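Local coordinates for protein carboxypeptidase Y inhibitor (Saccharomyces cerevisiae, PDB 1WPX) that inhibits carboxypeptidase Y specifically and potently, as a member of the phosphatidylethanolamine-binding protein family, at residues L113-L118 and S144-E149; M151-P156 and F215-K220; Y169-G174 and N205-V210. One frame throughout, in Å; residues are numbered along the deposited sequence.

Interaction 1. Residues L113-L118 and S144-E149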
loop_
_atom_site.group_PDB
_atom_site.type_symbol
_atom_site.label_atom_id
_atom_site.label_comp_id
_atom_site.label_asym_id
_atom_site.label_seq_id
_atom_site.Cartn_x
_atom_site.Cartn_y
_atom_site.Cartn_z
ATOM N N LEU B 113 -15.607 -25.485 -4.577
ATOM C CA LEU B 113 -16.776 -24.874 -5.185
ATOM C C LEU B 113 -16.690 -24.882 -6.699
ATOM O O LEU B 113 -15.601 -24.786 -7.272
ATOM C CB LEU B 113 -16.910 -23.440 -4.657
ATOM C CG LEU B 113 -17.987 -22.453 -5.116
ATOM C CD1 LEU B 113 -17.595 -21.859 -6.445
ATOM C CD2 LEU B 113 -19.341 -23.137 -5.178
ATOM N N VAL B 114 -17.852 -25.020 -7.334
ATOM C CA VAL B 114 -17.969 -25.031 -8.787
ATOM C C VAL B 114 -19.375 -24.613 -9.187
ATOM O O VAL B 114 -20.302 -25.407 -9.116
ATOM C CB VAL B 114 -17.705 -26.427 -9.389
ATOM C CG1 VAL B 114 -18.011 -26.406 -10.879
ATOM C CG2 VAL B 114 -16.267 -26.825 -9.178
ATOM N N GLU B 115 -19.521 -23.357 -9.596
ATOM C CA GLU B 115 -20.804 -22.812 -10.024
ATOM C C GLU B 115 -20.754 -22.570 -11.526
ATOM O O GLU B 115 -19.795 -21.976 -12.030
ATOM C CB GLU B 115 -21.068 -21.489 -9.327
ATOM C CG GLU B 115 -22.173 -21.523 -8.319
ATOM C CD GLU B 115 -22.553 -20.132 -7.889
ATOM O OE1 GLU B 115 -21.695 -19.446 -7.292
ATOM O OE2 GLU B 115 -23.703 -19.723 -8.161
ATOM N N CYS B 116 -21.786 -23.007 -12.242
ATOM C CA CYS B 116 -21.804 -22.834 -13.688
ATOM C C CYS B 116 -23.038 -22.121 -14.208
ATOM O O CYS B 116 -24.001 -21.884 -13.471
ATOM C CB CYS B 116 -21.682 -24.189 -14.379
ATOM S SG CYS B 116 -20.321 -25.202 -13.778
ATOM N N ASP B 117 -22.991 -21.787 -15.497
ATOM C CA ASP B 117 -24.081 -21.105 -16.174
ATOM C C ASP B 117 -24.415 -19.794 -15.467
ATOM O O ASP B 117 -25.580 -19.488 -15.214
ATOM C CB ASP B 117 -25.316 -22.004 -16.223
ATOM C CG ASP B 117 -24.979 -23.437 -16.594
ATOM O OD1 ASP B 117 -24.283 -23.651 -17.613
ATOM O OD2 ASP B 117 -25.416 -24.353 -15.859
ATOM N N LEU B 118 -23.370 -19.032 -15.150
ATOM C CA LEU B 118 -23.498 -17.741 -14.488
ATOM C C LEU B 118 -23.456 -16.662 -15.552
ATOM O O LEU B 118 -22.645 -16.736 -16.471
ATOM C CB LEU B 118 -22.323 -17.511 -13.536
ATOM C CG LEU B 118 -22.283 -18.183 -12.168
ATOM C CD1 LEU B 118 -20.850 -18.221 -11.659
ATOM C CD2 LEU B 118 -23.184 -17.419 -11.208
ATOM N N SER B 144 -28.201 -20.185 -12.434
ATOM C CA SER B 144 -26.945 -20.925 -12.368
ATOM C C SER B 144 -27.145 -22.354 -11.876
ATOM O O SER B 144 -28.216 -22.705 -11.386
ATOM C CB SER B 144 -25.949 -20.201 -11.459
ATOM O OG SER B 144 -26.442 -20.111 -10.132
ATOM N N ASN B 145 -26.109 -23.174 -12.020
ATOM C CA ASN B 145 -26.152 -24.562 -11.576
ATOM C C ASN B 145 -24.884 -24.889 -10.801
ATOM O O ASN B 145 -23.777 -24.818 -11.336
ATOM C CB ASN B 145 -26.281 -25.526 -12.769
ATOM C CG ASN B 145 -27.603 -25.371 -13.514
ATOM O OD1 ASN B 145 -27.742 -24.522 -14.398
ATOM N ND2 ASN B 145 -28.584 -26.187 -13.146
ATOM N N THR B 146 -25.051 -25.247 -9.536
ATOM C CA THR B 146 -23.923 -25.590 -8.686
ATOM C C THR B 146 -23.596 -27.075 -8.807
ATOM O O THR B 146 -24.370 -27.918 -8.366
ATOM C CB THR B 146 -24.237 -25.278 -7.201
ATOM O OG1 THR B 146 -24.455 -23.871 -7.039
ATOM C CG2 THR B 146 -23.086 -25.713 -6.306
ATOM N N LEU B 147 -22.458 -27.398 -9.406
ATOM C CA LEU B 147 -22.056 -28.790 -9.540
ATOM C C LEU B 147 -21.457 -29.283 -8.227
ATOM O O LEU B 147 -21.616 -30.445 -7.863
ATOM C CB LEU B 147 -21.018 -28.958 -10.652
ATOM C CG LEU B 147 -21.413 -28.577 -12.080
ATOM C CD1 LEU B 147 -20.301 -29.000 -13.031
ATOM C CD2 LEU B 147 -22.722 -29.243 -12.457
ATOM N N ILE B 148 -20.762 -28.392 -7.525
ATOM C CA ILE B 148 -20.133 -28.727 -6.249
ATOM C C ILE B 148 -20.411 -27.623 -5.231
ATOM O O ILE B 148 -19.773 -26.573 -5.263
ATOM C CB ILE B 148 -18.604 -28.880 -6.412
ATOM C CG1 ILE B 148 -18.292 -30.048 -7.355
ATOM C CG2 ILE B 148 -17.951 -29.083 -5.058
ATOM C CD1 ILE B 148 -18.744 -31.402 -6.847
ATOM N N GLU B 149 -21.360 -27.858 -4.327
ATOM C CA GLU B 149 -21.707 -26.857 -3.322
ATOM C C GLU B 149 -20.481 -26.323 -2.579
ATOM O O GLU B 149 -19.469 -27.011 -2.443
ATOM C CB GLU B 149 -22.737 -27.420 -2.331
ATOM C CG GLU B 149 -22.323 -28.690 -1.578
ATOM C CD GLU B 149 -22.104 -29.911 -2.483
ATOM O OE1 GLU B 149 -22.864 -30.087 -3.466
ATOM O OE2 GLU B 149 -21.178 -30.710 -2.194
#
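V114 lies against two consecutive residues of 144-149, crossing both L147 and I148 obliquely. Its CG1, anti to the backbone N, comes within 4.0 Å of L147 CB, while V114 CB and I148 CB lie 4.0 Å apart where the two side chains cross. L147 holds its CG beside its own backbone N, which carries CD1 to 3.9 Å from C116 SG. Compact, apolar valine and cysteine suit this face, where W201 of helix 198-203 also packs on V114 and L147. On the other face E115 crosses T146, the methylene CG passing T146 OG1 at 3.5 Å; beyond CG the glutamate chain runs extended, and its OE1 makes a long, weak ion pair with K61. C116 and N145 form a hydrogen-bonded antiparallel pair, C116 N to N145 O at 2.8 Å and N145 N to C116 O at 2.9 Å, each donor lying above the plane of the carbonyl it meets. Further along, V114 O takes L147 N nearly along its C=O axis at 2.9 Å and I148 N more weakly. Two residues of one strand thus face a single V114, the classic beta bulge, here interrupting an antiparallel strand pair of the PEBP-fold sheet.

Interaction 2. Residues M151-P156 and F215-K220. With SO4 (sulfate ion), chain G.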
loop_
_atom_site.group_PDB
_atom_site.type_symbol
_atom_site.label_atom_id
_atom_site.label_comp_id
_atom_site.label_asym_id
_atom_site.label_seq_id
_atom_site.Cartn_x
_atom_site.Cartn_y
_atom_site.Cartn_z
ATOM N N MET B 151 -17.822 -25.141 0.190
ATOM C CA MET B 151 -17.293 -25.661 1.440
ATOM C C MET B 151 -16.065 -24.820 1.793
ATOM O O MET B 151 -15.079 -24.816 1.057
ATOM C CB MET B 151 -16.891 -27.121 1.298
ATOM C CG MET B 151 -16.567 -27.755 2.631
ATOM S SD MET B 151 -16.103 -29.477 2.502
ATOM C CE MET B 151 -14.308 -29.320 2.637
ATOM N N GLY B 152 -16.139 -24.102 2.912
ATOM C CA GLY B 152 -15.040 -23.254 3.337
ATOM C C GLY B 152 -13.742 -23.965 3.675
ATOM O O GLY B 152 -13.697 -25.194 3.736
ATOM N N PRO B 153 -12.657 -23.207 3.910
ATOM C CA PRO B 153 -11.357 -23.793 4.243
ATOM C C PRO B 153 -11.435 -24.619 5.518
ATOM O O PRO B 153 -12.146 -24.262 6.470
ATOM C CB PRO B 153 -10.454 -22.573 4.409
ATOM C CG PRO B 153 -11.101 -21.546 3.550
ATOM C CD PRO B 153 -12.560 -21.739 3.857
ATOM N N ALA B 154 -10.701 -25.723 5.529
ATOM C CA ALA B 154 -10.672 -26.615 6.677
ATOM C C ALA B 154 -9.339 -27.348 6.690
ATOM O O ALA B 154 -9.289 -28.577 6.815
ATOM C CB ALA B 154 -11.819 -27.606 6.591
ATOM N N PRO B 155 -8.233 -26.597 6.564
ATOM C CA PRO B 155 -6.898 -27.196 6.559
ATOM C C PRO B 155 -6.573 -27.922 7.865
ATOM O O PRO B 155 -6.976 -27.492 8.951
ATOM C CB PRO B 155 -5.991 -25.996 6.313
ATOM C CG PRO B 155 -6.715 -24.896 7.019
ATOM C CD PRO B 155 -8.145 -25.127 6.598
ATOM N N PRO B 156 -5.848 -29.046 7.767
ATOM C CA PRO B 156 -5.458 -29.848 8.930
ATOM C C PRO B 156 -4.528 -29.071 9.860
ATOM O O PRO B 156 -3.527 -28.500 9.425
ATOM C CB PRO B 156 -4.750 -31.050 8.301
ATOM C CG PRO B 156 -5.381 -31.153 6.945
ATOM C CD PRO B 156 -5.449 -29.713 6.516
ATOM N N PHE B 215 -6.411 -16.361 -1.538
ATOM C CA PHE B 215 -6.063 -15.976 -0.184
ATOM C C PHE B 215 -5.452 -17.172 0.534
ATOM O O PHE B 215 -5.443 -18.289 0.001
ATOM C CB PHE B 215 -7.306 -15.460 0.562
ATOM C CG PHE B 215 -8.302 -16.532 0.941
ATOM C CD1 PHE B 215 -8.237 -17.156 2.184
ATOM C CD2 PHE B 215 -9.342 -16.876 0.078
ATOM C CE1 PHE B 215 -9.200 -18.102 2.568
ATOM C CE2 PHE B 215 -10.312 -17.823 0.450
ATOM C CZ PHE B 215 -10.241 -18.435 1.698
ATOM N N TYR B 216 -4.913 -16.925 1.723
ATOM C CA TYR B 216 -4.310 -17.978 2.525
ATOM C C TYR B 216 -5.110 -18.155 3.804
ATOM O O TYR B 216 -5.702 -17.208 4.327
ATOM C CB TYR B 216 -2.860 -17.643 2.905
ATOM C CG TYR B 216 -1.825 -17.782 1.807
ATOM C CD1 TYR B 216 -1.478 -16.696 1.005
ATOM C CD2 TYR B 216 -1.153 -18.988 1.607
ATOM C CE1 TYR B 216 -0.481 -16.804 0.032
ATOM C CE2 TYR B 216 -0.155 -19.112 0.638
ATOM C CZ TYR B 216 0.178 -18.015 -0.147
ATOM O OH TYR B 216 1.159 -18.126 -1.109
ATOM N N ALA B 217 -5.122 -19.384 4.298
ATOM C CA ALA B 217 -5.808 -19.714 5.534
ATOM C C ALA B 217 -4.962 -20.795 6.190
ATOM O O ALA B 217 -4.312 -21.594 5.505
ATOM C CB ALA B 217 -7.203 -20.226 5.251
ATOM N N GLU B 218 -4.968 -20.815 7.515
ATOM C CA GLU B 218 -4.175 -21.784 8.252
ATOM C C GLU B 218 -4.834 -22.154 9.573
ATOM O O GLU B 218 -5.577 -21.364 10.153
ATOM C CB GLU B 218 -2.787 -21.198 8.523
ATOM C CG GLU B 218 -1.717 -22.209 8.839
ATOM C CD GLU B 218 -0.415 -21.554 9.243
ATOM O OE1 GLU B 218 0.614 -22.260 9.309
ATOM O OE2 GLU B 218 -0.421 -20.332 9.503
ATOM N N THR B 219 -4.571 -23.372 10.029
ATOM C CA THR B 219 -5.098 -23.849 11.303
ATOM C C THR B 219 -3.888 -24.194 12.161
ATOM O O THR B 219 -3.126 -25.109 11.841
ATOM C CB THR B 219 -5.977 -25.103 11.129
ATOM O OG1 THR B 219 -7.206 -24.742 10.483
ATOM C CG2 THR B 219 -6.285 -25.727 12.481
ATOM N N LYS B 220 -3.696 -23.440 13.238
ATOM C CA LYS B 220 -2.566 -23.670 14.126
ATOM C C LYS B 220 -2.975 -24.469 15.354
ATOM O O LYS B 220 -2.291 -25.476 15.635
ATOM C CB LYS B 220 -1.941 -22.337 14.547
ATOM C CG LYS B 220 -1.302 -21.573 13.393
ATOM C CD LYS B 220 -0.534 -20.348 13.870
ATOM C CE LYS B 220 0.219 -19.700 12.719
ATOM N NZ LYS B 220 1.150 -20.661 12.049
ATOM O OXT LYS B 220 -3.964 -24.083 16.017
HETATM S S SO4 G . -9.024 -28.107 2.549
HETATM O O1 SO4 G . -9.941 -29.261 2.547
HETATM O O2 SO4 G . -9.689 -26.961 3.197
HETATM O O3 SO4 G . -7.798 -28.457 3.290
HETATM O O4 SO4 G . -8.671 -27.763 1.161
#
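T219 leans toward the proline-rich run 151-156, and its side chain can be followed outward atom by atom. CB already sits 3.4 Å from P155 O. From there OG1, anti to the carbonyl carbon (chi1 -71°), donates a hydrogen bond of 3.2 Å to P155 O, coming from above the carbonyl plane. The same OG1 lies 3.5 Å from P155 CG, so the hydroxyl meets both the carbonyl and the ring of one proline. The other branch, CG2, is anti to the backbone N and stays 4.0 Å from P155 O. Threonine suits the place because it brings a donor to a carbonyl and apolar carbon beside it.

Further back along the strand the contact is purely apolar. P153 CB meets A217 CB at 4.1 Å, alanine's single methyl being all that A217 puts against the proline ring. P153 CG touches CZ at the edge of the F215 ring at 3.7 Å, near the ring plane, the two side chains crossing at about a right angle. Y164 of strand 162-170 packs on P153, P155 and A217.

Facing the bound sulfate, A154 N donates a hydrogen bond of 2.8 Å to its O2. The ion is also bonded to Y164 OH and to H112 NE2, and M151 O holds ND1 of that histidine, so the imidazole is probably doubly protonated. The site is consistent with the anion-binding pocket of the phosphatidylethanolamine-binding protein family, here occupied by a sulfate probably from the crystallisation liquor.

Interaction 3. Residues Y169-G174 and N205-V210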
loop_
_atom_site.group_PDB
_atom_site.type_symbol
_atom_site.label_atom_id
_atom_site.label_comp_id
_atom_site.label_asym_id
_atom_site.label_seq_id
_atom_site.Cartn_x
_atom_site.Cartn_y
_atom_site.Cartn_z
ATOM N N TYR B 169 -14.034 -18.810 -15.311
ATOM C CA TYR B 169 -13.915 -19.317 -16.676
ATOM C C TYR B 169 -15.094 -18.920 -17.552
ATOM O O TYR B 169 -16.222 -18.799 -17.076
ATOM C CB TYR B 169 -13.825 -20.842 -16.687
ATOM C CG TYR B 169 -12.551 -21.420 -16.129
ATOM C CD1 TYR B 169 -12.427 -21.700 -14.769
ATOM C CD2 TYR B 169 -11.473 -21.709 -16.968
ATOM C CE1 TYR B 169 -11.258 -22.260 -14.255
ATOM C CE2 TYR B 169 -10.298 -22.262 -16.470
ATOM C CZ TYR B 169 -10.196 -22.540 -15.110
ATOM O OH TYR B 169 -9.042 -23.112 -14.615
ATOM N N LYS B 170 -14.825 -18.715 -18.836
ATOM C CA LYS B 170 -15.880 -18.394 -19.786
ATOM C C LYS B 170 -16.217 -19.722 -20.453
ATOM O O LYS B 170 -15.319 -20.421 -20.917
ATOM C CB LYS B 170 -15.393 -17.415 -20.848
ATOM C CG LYS B 170 -16.432 -17.164 -21.921
ATOM C CD LYS B 170 -15.830 -16.532 -23.158
ATOM C CE LYS B 170 -16.864 -16.449 -24.273
ATOM N NZ LYS B 170 -16.333 -15.784 -25.501
ATOM N N GLN B 171 -17.496 -20.080 -20.487
ATOM C CA GLN B 171 -17.914 -21.338 -21.103
ATOM C C GLN B 171 -18.055 -21.157 -22.609
ATOM O O GLN B 171 -18.306 -20.050 -23.076
ATOM C CB GLN B 171 -19.253 -21.792 -20.513
ATOM C CG GLN B 171 -19.225 -21.954 -19.002
ATOM C CD GLN B 171 -20.586 -22.269 -18.402
ATOM O OE1 GLN B 171 -20.750 -22.280 -17.180
ATOM N NE2 GLN B 171 -21.567 -22.532 -19.257
ATOM N N PRO B 172 -17.883 -22.241 -23.389
ATOM C CA PRO B 172 -18.008 -22.158 -24.852
ATOM C C PRO B 172 -19.452 -21.761 -25.154
ATOM O O PRO B 172 -20.376 -22.213 -24.468
ATOM C CB PRO B 172 -17.716 -23.587 -25.318
ATOM C CG PRO B 172 -16.968 -24.210 -24.180
ATOM C CD PRO B 172 -17.638 -23.632 -22.966
ATOM N N LYS B 173 -19.663 -20.936 -26.176
ATOM C CA LYS B 173 -21.016 -20.501 -26.493
ATOM C C LYS B 173 -22.022 -21.636 -26.728
ATOM O O LYS B 173 -21.747 -22.616 -27.432
ATOM C CB LYS B 173 -21.008 -19.575 -27.709
ATOM C CG LYS B 173 -22.389 -19.020 -28.046
ATOM C CD LYS B 173 -22.308 -17.892 -29.056
ATOM C CE LYS B 173 -23.649 -17.181 -29.213
ATOM N NZ LYS B 173 -23.532 -15.982 -30.100
ATOM N N GLY B 174 -23.195 -21.485 -26.123
ATOM C CA GLY B 174 -24.250 -22.462 -26.278
ATOM C C GLY B 174 -24.164 -23.729 -25.449
ATOM O O GLY B 174 -25.140 -24.473 -25.375
ATOM N N ASN B 205 -12.968 -29.636 -20.893
ATOM C CA ASN B 205 -14.273 -29.029 -21.089
ATOM C C ASN B 205 -14.195 -27.728 -21.877
ATOM O O ASN B 205 -15.157 -26.971 -21.945
ATOM C CB ASN B 205 -14.948 -28.797 -19.740
ATOM C CG ASN B 205 -15.458 -30.083 -19.118
ATOM O OD1 ASN B 205 -16.349 -30.732 -19.663
ATOM N ND2 ASN B 205 -14.893 -30.461 -17.973
ATOM N N ASN B 206 -13.037 -27.470 -22.466
ATOM C CA ASN B 206 -12.837 -26.278 -23.273
ATOM C C ASN B 206 -13.218 -24.968 -22.607
ATOM O O ASN B 206 -13.803 -24.101 -23.251
ATOM C CB ASN B 206 -13.620 -26.418 -24.573
ATOM C CG ASN B 206 -13.231 -27.657 -25.349
ATOM O OD1 ASN B 206 -14.071 -28.287 -25.993
ATOM N ND2 ASN B 206 -11.947 -28.012 -25.301
ATOM N N LEU B 207 -12.890 -24.809 -21.328
ATOM C CA LEU B 207 -13.210 -23.566 -20.628
ATOM C C LEU B 207 -12.071 -22.568 -20.807
ATOM O O LEU B 207 -10.910 -22.951 -20.876
ATOM C CB LEU B 207 -13.447 -23.827 -19.140
ATOM C CG LEU B 207 -14.501 -24.880 -18.787
ATOM C CD1 LEU B 207 -14.866 -24.739 -17.322
ATOM C CD2 LEU B 207 -15.737 -24.707 -19.652
ATOM N N GLN B 208 -12.409 -21.289 -20.891
ATOM C CA GLN B 208 -11.406 -20.249 -21.077
ATOM C C GLN B 208 -11.209 -19.453 -19.787
ATOM O O GLN B 208 -12.116 -18.749 -19.350
ATOM C CB GLN B 208 -11.851 -19.303 -22.194
ATOM C CG GLN B 208 -10.736 -18.452 -22.790
ATOM C CD GLN B 208 -11.268 -17.301 -23.633
ATOM O OE1 GLN B 208 -12.191 -17.470 -24.430
ATOM N NE2 GLN B 208 -10.679 -16.124 -23.461
ATOM N N LEU B 209 -10.028 -19.569 -19.184
ATOM C CA LEU B 209 -9.707 -18.848 -17.949
ATOM C C LEU B 209 -9.732 -17.346 -18.216
ATOM O O LEU B 209 -9.098 -16.874 -19.156
ATOM C CB LEU B 209 -8.310 -19.227 -17.456
ATOM C CG LEU B 209 -8.068 -19.343 -15.946
ATOM C CD1 LEU B 209 -6.616 -18.980 -15.642
ATOM C CD2 LEU B 209 -9.007 -18.439 -15.178
ATOM N N VAL B 210 -10.449 -16.593 -17.391
ATOM C CA VAL B 210 -10.529 -15.148 -17.576
ATOM C C VAL B 210 -9.943 -14.350 -16.415
ATOM O O VAL B 210 -9.378 -13.279 -16.626
ATOM C CB VAL B 210 -12.000 -14.699 -17.820
ATOM C CG1 VAL B 210 -12.123 -13.185 -17.722
ATOM C CG2 VAL B 210 -12.445 -15.142 -19.200
#
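Two backbone hydrogen bonds join K170 and Q208 as an antiparallel hydrogen-bonded pair. K170 N gives to Q208 O at 2.8 Å from above that carbonyl's plane, whereas Q208 N gives to K170 O at 3.0 Å within the plane and almost straight (173° at the hydrogen). The two long side chains lie side by side and point the same way, their polar ends suiting a partly exposed face.

One CH-pi contact lies on the opposite face. L209 CD2 stands over the centre of the Y169 ring, 4.3 Å from its centroid and 12° off the normal.

Apolar contacts carry the rest. Y169 CD2 reaches L207 CB at 3.6 Å, and Y169 CE2 reaches L209 CG at 3.7 Å, so the ring bridges two leucines. Y169 crosses L207 at about a right angle and L209 obliquely, while V198 and A202 of helix 198-203 also pack on the tyrosine. A broad, flat ring suits this junction; an alanine here would lose the CH-pi face and the contacts of CD2 and CE2, and would probably loosen the fit of L207 and L209 against the strand. At the far end P172 CD touches L207 CD2 at 4.0 Å, and P172 CG lies 3.3 Å from N206 O.

N206 has a positive phi (52°), which asparagine tolerates better than most residues, and L207 N bonds back to A202 O. This Schellman motif ends helix 198-203 and turns the chain into an antiparallel strand pair of the PEBP fold.

Overall arrangement
All three contacts reach one antiparallel sheet, in which strands 145-148, 110-120, 90-96, 162-170 and 208-217 lie side by side in that order. Interaction 1 joins the first two and interaction 3 the last two; their centres are about 14 Å apart, and Q171 OE1 reaches D117 N at 2.8 Å, a probable hydrogen bond. Interaction 2, its centre about 22 Å from that of interaction 1 and about 28 Å from that of interaction 3, lies across the chain's centre from the latter. Interaction 1 closes before interaction 2 opens, and interaction 3 is nested inside the latter's loop. Strand 208-217, used by both, thus runs from a helix end to the anion site's surroundings.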